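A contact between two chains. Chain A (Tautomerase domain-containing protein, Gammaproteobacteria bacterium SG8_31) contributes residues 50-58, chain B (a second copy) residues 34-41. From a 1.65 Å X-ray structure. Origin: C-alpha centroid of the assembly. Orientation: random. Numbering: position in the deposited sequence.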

ATOM      1  N   HIS A  50     -11.507  -8.484  -4.872  1.00 20.60           N
ATOM      2  CA  HIS A  50     -10.376  -8.812  -5.734  1.00 20.43           C
ATOM      3  C   HIS A  50     -10.925  -8.971  -7.141  1.00 23.50           C
ATOM      4  O   HIS A  50     -11.622  -9.949  -7.426  1.00 24.02           O
ATOM      5  CB  HIS A  50      -9.689 -10.100  -5.293  1.00 20.94           C
ATOM      6  CG  HIS A  50      -9.083 -10.026  -3.931  1.00 20.23           C
ATOM      7  ND1 HIS A  50      -7.732 -10.190  -3.712  1.00 20.58           N
ATOM      8  CD2 HIS A  50      -9.640  -9.801  -2.716  1.00 20.15           C
ATOM      9  CE1 HIS A  50      -7.484 -10.066  -2.419  1.00 20.50           C
ATOM     10  NE2 HIS A  50      -8.624  -9.835  -1.795  1.00 20.68           N
ATOM     11  N   VAL A  51     -10.629  -8.014  -8.015  1.00 22.20           N
ATOM     12  CA  VAL A  51     -11.153  -8.035  -9.380  1.00 22.86           C
ATOM     13  C   VAL A  51      -9.956  -8.097 -10.320  1.00 23.74           C
ATOM     14  O   VAL A  51      -9.266  -7.094 -10.551  1.00 22.59           O
ATOM     15  CB  VAL A  51     -12.062  -6.838  -9.669  1.00 23.10           C
ATOM     16  CG1 VAL A  51     -12.694  -6.958 -11.050  1.00 25.36           C
ATOM     17  CG2 VAL A  51     -13.147  -6.754  -8.602  1.00 25.12           C
ATOM     18  N   LYS A  52      -9.686  -9.290 -10.841  1.00 22.35           N
ATOM     19  CA  LYS A  52      -8.501  -9.569 -11.639  1.00 23.70           C
ATOM     20  C   LYS A  52      -8.943  -9.795 -13.075  1.00 29.68           C
ATOM     21  O   LYS A  52      -9.807 -10.641 -13.331  1.00 26.91           O
ATOM     22  CB  LYS A  52      -7.751 -10.790 -11.104  1.00 25.69           C
ATOM     23  CG  LYS A  52      -6.528 -11.184 -11.941  1.00 28.89           C
ATOM     24  CD  LYS A  52      -5.774 -12.353 -11.316  1.00 33.64           C
ATOM     25  CE  LYS A  52      -6.464 -13.688 -11.609  1.00 36.62           C
ATOM     26  NZ  LYS A  52      -6.699 -13.949 -13.071  1.00 37.94           N
ATOM     27  N   ALA A  53      -8.357  -9.038 -14.003  1.00 27.30           N
ATOM     28  CA  ALA A  53      -8.726  -9.112 -15.418  1.00 29.59           C
ATOM     29  C   ALA A  53     -10.230  -8.929 -15.610  1.00 30.86           C
ATOM     30  O   ALA A  53     -10.860  -9.589 -16.443  1.00 34.31           O
ATOM     31  CB  ALA A  53      -8.245 -10.422 -16.040  1.00 29.54           C
ATOM     32  N   GLY A  54     -10.811  -8.014 -14.835  1.00 27.02           N
ATOM     33  CA  GLY A  54     -12.221  -7.702 -14.915  1.00 27.92           C
ATOM     34  C   GLY A  54     -13.148  -8.648 -14.188  1.00 32.52           C
ATOM     35  O   GLY A  54     -14.355  -8.368 -14.120  1.00 36.30           O
ATOM     36  N   ARG A  55     -12.643  -9.743 -13.629  1.00 30.90           N
ATOM     37  CA  ARG A  55     -13.488 -10.766 -13.017  1.00 32.75           C
ATOM     38  C   ARG A  55     -13.281 -10.827 -11.509  1.00 29.88           C
ATOM     39  O   ARG A  55     -12.143 -10.827 -11.025  1.00 26.63           O
ATOM     40  CB  ARG A  55     -13.230 -12.144 -13.635  1.00 35.72           C
ATOM     41  CG  ARG A  55     -12.767 -12.106 -15.076  1.00 41.84           C
ATOM     42  CD  ARG A  55     -13.469 -13.164 -15.931  1.00 49.38           C
ATOM     43  NE  ARG A  55     -14.864 -12.825 -16.220  1.00 53.30           N
ATOM     44  CZ  ARG A  55     -15.862 -13.703 -16.243  1.00 55.43           C
ATOM     45  NH1 ARG A  55     -17.100 -13.300 -16.513  1.00 56.55           N
ATOM     46  NH2 ARG A  55     -15.626 -14.988 -15.996  1.00 53.22           N
ATOM     47  N   THR A  56     -14.387 -10.891 -10.781  1.00 29.12           N
ATOM     48  CA  THR A  56     -14.354 -11.054  -9.338  1.00 30.26           C
ATOM     49  C   THR A  56     -13.812 -12.431  -8.961  1.00 32.11           C
ATOM     50  O   THR A  56     -14.108 -13.435  -9.617  1.00 32.58           O
ATOM     51  CB  THR A  56     -15.767 -10.859  -8.781  1.00 33.76           C
ATOM     52  OG1 THR A  56     -16.139  -9.477  -8.895  1.00 40.26           O
ATOM     53  CG2 THR A  56     -15.843 -11.262  -7.359  1.00 34.51           C
ATOM     54  N   LEU A  57     -13.001 -12.480  -7.903  1.00 27.14           N
ATOM     55  CA  LEU A  57     -12.538 -13.767  -7.418  1.00 26.79           C
ATOM     56  C   LEU A  57     -13.579 -14.390  -6.488  1.00 27.05           C
ATOM     57  O   LEU A  57     -14.349 -13.677  -5.836  1.00 27.40           O
ATOM     58  CB  LEU A  57     -11.209 -13.618  -6.678  1.00 26.64           C
ATOM     59  CG  LEU A  57     -10.012 -13.093  -7.480  1.00 28.42           C
ATOM     60  CD1 LEU A  57      -8.696 -13.343  -6.742  1.00 24.42           C
ATOM     61  CD2 LEU A  57      -9.964 -13.677  -8.881  1.00 31.11           C
ATOM     62  N   PRO A  58     -13.638 -15.718  -6.425  1.00 28.33           N
ATOM     63  CA  PRO A  58     -14.603 -16.364  -5.530  1.00 30.70           C
ATOM     64  C   PRO A  58     -14.168 -16.257  -4.076  1.00 30.73           C
ATOM     65  O   PRO A  58     -13.021 -15.938  -3.755  1.00 28.72           O
ATOM     66  CB  PRO A  58     -14.606 -17.819  -6.009  1.00 30.13           C
ATOM     67  CG  PRO A  58     -13.256 -18.021  -6.595  1.00 31.60           C
ATOM     68  CD  PRO A  58     -12.889 -16.699  -7.229  1.00 30.05           C
TER
ATOM     69  N   PRO B  34      -2.738  -4.676 -20.790  1.00 25.17           N
ATOM     70  CA  PRO B  34      -3.710  -5.717 -21.134  1.00 25.55           C
ATOM     71  C   PRO B  34      -4.610  -6.004 -19.949  1.00 26.62           C
ATOM     72  O   PRO B  34      -4.174  -5.985 -18.797  1.00 25.82           O
ATOM     73  CB  PRO B  34      -2.844  -6.929 -21.500  1.00 26.44           C
ATOM     74  CG  PRO B  34      -1.443  -6.537 -21.302  1.00 28.43           C
ATOM     75  CD  PRO B  34      -1.351  -5.065 -21.096  1.00 26.53           C
ATOM     76  N   VAL B  35      -5.885  -6.255 -20.245  1.00 25.39           N
ATOM     77  CA  VAL B  35      -6.841  -6.553 -19.182  1.00 24.71           C
ATOM     78  C   VAL B  35      -6.340  -7.710 -18.328  1.00 24.62           C
ATOM     79  O   VAL B  35      -6.505  -7.712 -17.102  1.00 25.08           O
ATOM     80  CB  VAL B  35      -8.228  -6.839 -19.784  1.00 26.24           C
ATOM     81  CG1 VAL B  35      -9.189  -7.340 -18.714  1.00 26.06           C
ATOM     82  CG2 VAL B  35      -8.765  -5.589 -20.459  1.00 28.31           C
ATOM     83  N   GLU B  36      -5.674  -8.685 -18.954  1.00 25.81           N
ATOM     84  CA  GLU B  36      -5.169  -9.846 -18.227  1.00 26.55           C
ATOM     85  C   GLU B  36      -4.166  -9.460 -17.135  1.00 26.57           C
ATOM     86  O   GLU B  36      -4.035 -10.190 -16.144  1.00 27.40           O
ATOM     87  CB  GLU B  36      -4.537 -10.838 -19.214  1.00 32.53           C
ATOM     88  CG  GLU B  36      -3.508 -11.778 -18.598  1.00 37.76           C
ATOM     89  CD  GLU B  36      -2.788 -12.638 -19.615  1.00 48.01           C
ATOM     90  OE1 GLU B  36      -3.334 -12.850 -20.722  1.00 51.52           O
ATOM     91  OE2 GLU B  36      -1.665 -13.097 -19.297  1.00 49.57           O
ATOM     92  N   TYR B  37      -3.470  -8.329 -17.283  1.00 23.94           N
ATOM     93  CA  TYR B  37      -2.471  -7.891 -16.309  1.00 23.48           C
ATOM     94  C   TYR B  37      -3.054  -7.059 -15.172  1.00 23.39           C
ATOM     95  O   TYR B  37      -2.321  -6.734 -14.230  1.00 22.68           O
ATOM     96  CB  TYR B  37      -1.381  -7.037 -16.972  1.00 23.48           C
ATOM     97  CG  TYR B  37      -0.435  -7.741 -17.923  1.00 23.25           C
ATOM     98  CD1 TYR B  37       0.611  -7.040 -18.505  1.00 25.23           C
ATOM     99  CD2 TYR B  37      -0.588  -9.086 -18.241  1.00 27.15           C
ATOM    100  CE1 TYR B  37       1.491  -7.649 -19.378  1.00 27.00           C
ATOM    101  CE2 TYR B  37       0.291  -9.713 -19.125  1.00 29.68           C
ATOM    102  CZ  TYR B  37       1.324  -8.983 -19.689  1.00 28.70           C
ATOM    103  OH  TYR B  37       2.209  -9.582 -20.559  1.00 32.60           O
ATOM    104  N   ILE B  38      -4.324  -6.680 -15.236  1.00 21.61           N
ATOM    105  CA  ILE B  38      -4.872  -5.702 -14.300  1.00 21.61           C
ATOM    106  C   ILE B  38      -5.439  -6.424 -13.082  1.00 22.44           C
ATOM    107  O   ILE B  38      -6.159  -7.423 -13.207  1.00 24.87           O
ATOM    108  CB  ILE B  38      -5.942  -4.832 -14.976  1.00 23.07           C
ATOM    109  CG1 ILE B  38      -5.318  -4.018 -16.115  1.00 23.32           C
ATOM    110  CG2 ILE B  38      -6.599  -3.915 -13.957  1.00 21.55           C
ATOM    111  CD1 ILE B  38      -6.329  -3.261 -16.951  1.00 22.39           C
ATOM    112  N   TYR B  39      -5.112  -5.918 -11.893  1.00 18.02           N
ATOM    113  CA  TYR B  39      -5.621  -6.463 -10.640  1.00 18.95           C
ATOM    114  C   TYR B  39      -6.102  -5.273  -9.817  1.00 19.34           C
ATOM    115  O   TYR B  39      -5.298  -4.413  -9.440  1.00 18.77           O
ATOM    116  CB  TYR B  39      -4.529  -7.254  -9.918  1.00 19.74           C
ATOM    117  CG  TYR B  39      -4.940  -8.199  -8.798  1.00 21.39           C
ATOM    118  CD1 TYR B  39      -4.355  -9.456  -8.698  1.00 21.40           C
ATOM    119  CD2 TYR B  39      -5.845  -7.817  -7.801  1.00 22.04           C
ATOM    120  CE1 TYR B  39      -4.678 -10.323  -7.663  1.00 21.08           C
ATOM    121  CE2 TYR B  39      -6.177  -8.686  -6.760  1.00 18.65           C
ATOM    122  CZ  TYR B  39      -5.583  -9.935  -6.703  1.00 20.02           C
ATOM    123  OH  TYR B  39      -5.875 -10.804  -5.680  1.00 20.28           O
ATOM    124  N   VAL B  40      -7.412  -5.195  -9.595  1.00 18.85           N
ATOM    125  CA  VAL B  40      -8.021  -4.153  -8.773  1.00 18.89           C
ATOM    126  C   VAL B  40      -8.341  -4.747  -7.411  1.00 19.52           C
ATOM    127  O   VAL B  40      -8.918  -5.837  -7.315  1.00 21.59           O
ATOM    128  CB  VAL B  40      -9.287  -3.581  -9.432  1.00 20.36           C
ATOM    129  CG1 VAL B  40      -9.911  -2.525  -8.539  1.00 19.79           C
ATOM    130  CG2 VAL B  40      -8.951  -2.995 -10.792  1.00 21.35           C
ATOM    131  N   LEU B  41      -7.966  -4.036  -6.358  1.00 17.38           N
ATOM    132  CA  LEU B  41      -8.176  -4.492  -4.993  1.00 17.37           C
ATOM    133  C   LEU B  41      -8.909  -3.398  -4.235  1.00 20.43           C
ATOM    134  O   LEU B  41      -8.470  -2.245  -4.241  1.00 19.30           O
ATOM    135  CB  LEU B  41      -6.838  -4.817  -4.321  1.00 18.56           C
ATOM    136  CG  LEU B  41      -6.942  -5.153  -2.838  1.00 22.39           C
ATOM    137  CD1 LEU B  41      -7.628  -6.512  -2.678  1.00 22.84           C
ATOM    138  CD2 LEU B  41      -5.552  -5.172  -2.254  1.00 23.46           C
TER
HETATM  139  O   HOH W   1      -5.137 -12.452 -15.255  1.00 38.42           O

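The most unusual feature of this contact is a polar bond set among buried side chains: ND1 of H50(A) lies 2.8 Å from OH of Y39(B), in a nearly linear hydrogen bond for which either residue could be the donor. The two rings meet rim to rim, their planes 66° apart, so the aromatic groups are joined through their polar atoms and neither covers the other's face. The imidazole face is used instead by L41(B), whose CD1 sits 3.6 Å from the centroid of the H50(A) ring, almost on the ring normal. One histidine thus serves two neighbours, tyrosine at its edge and leucine over a face, while its NE2 is satisfied elsewhere in the structure.

The scaffold is an antiparallel strand pairing. V51(A) and V40(B) form the hydrogen-bonded pair, N of V51(A) to O of V40(B) at 2.9 Å and N of V40(B) to O of V51(A) at 2.8 Å, both close to straight. Alternation then places H50(A), K52(A), Y39(B) and L41(B) on one face of the sheet and the two valines on the other, where their CB atoms are 4.3 Å apart. On the first face, CB of K52(A) lies over the Y39(B) ring, and the lysine's end leads away. A water takes a hydrogen bond from NZ of K52(A) at 3.1 Å and gives one to O of E36(B) at 2.7 Å.

Past the paired strands, the type I' turn from K52(A) to R55(A) carries the contact onward. N of A53(A) donates to O of I38(B) at 2.8 Å, and CA of A53(A) makes a close CA-H...O contact of 3.1 Å with O of V35(B). The small alanine side chain packs beside the 3-10 segment, its CB 3.8 Å from CA of E36(B).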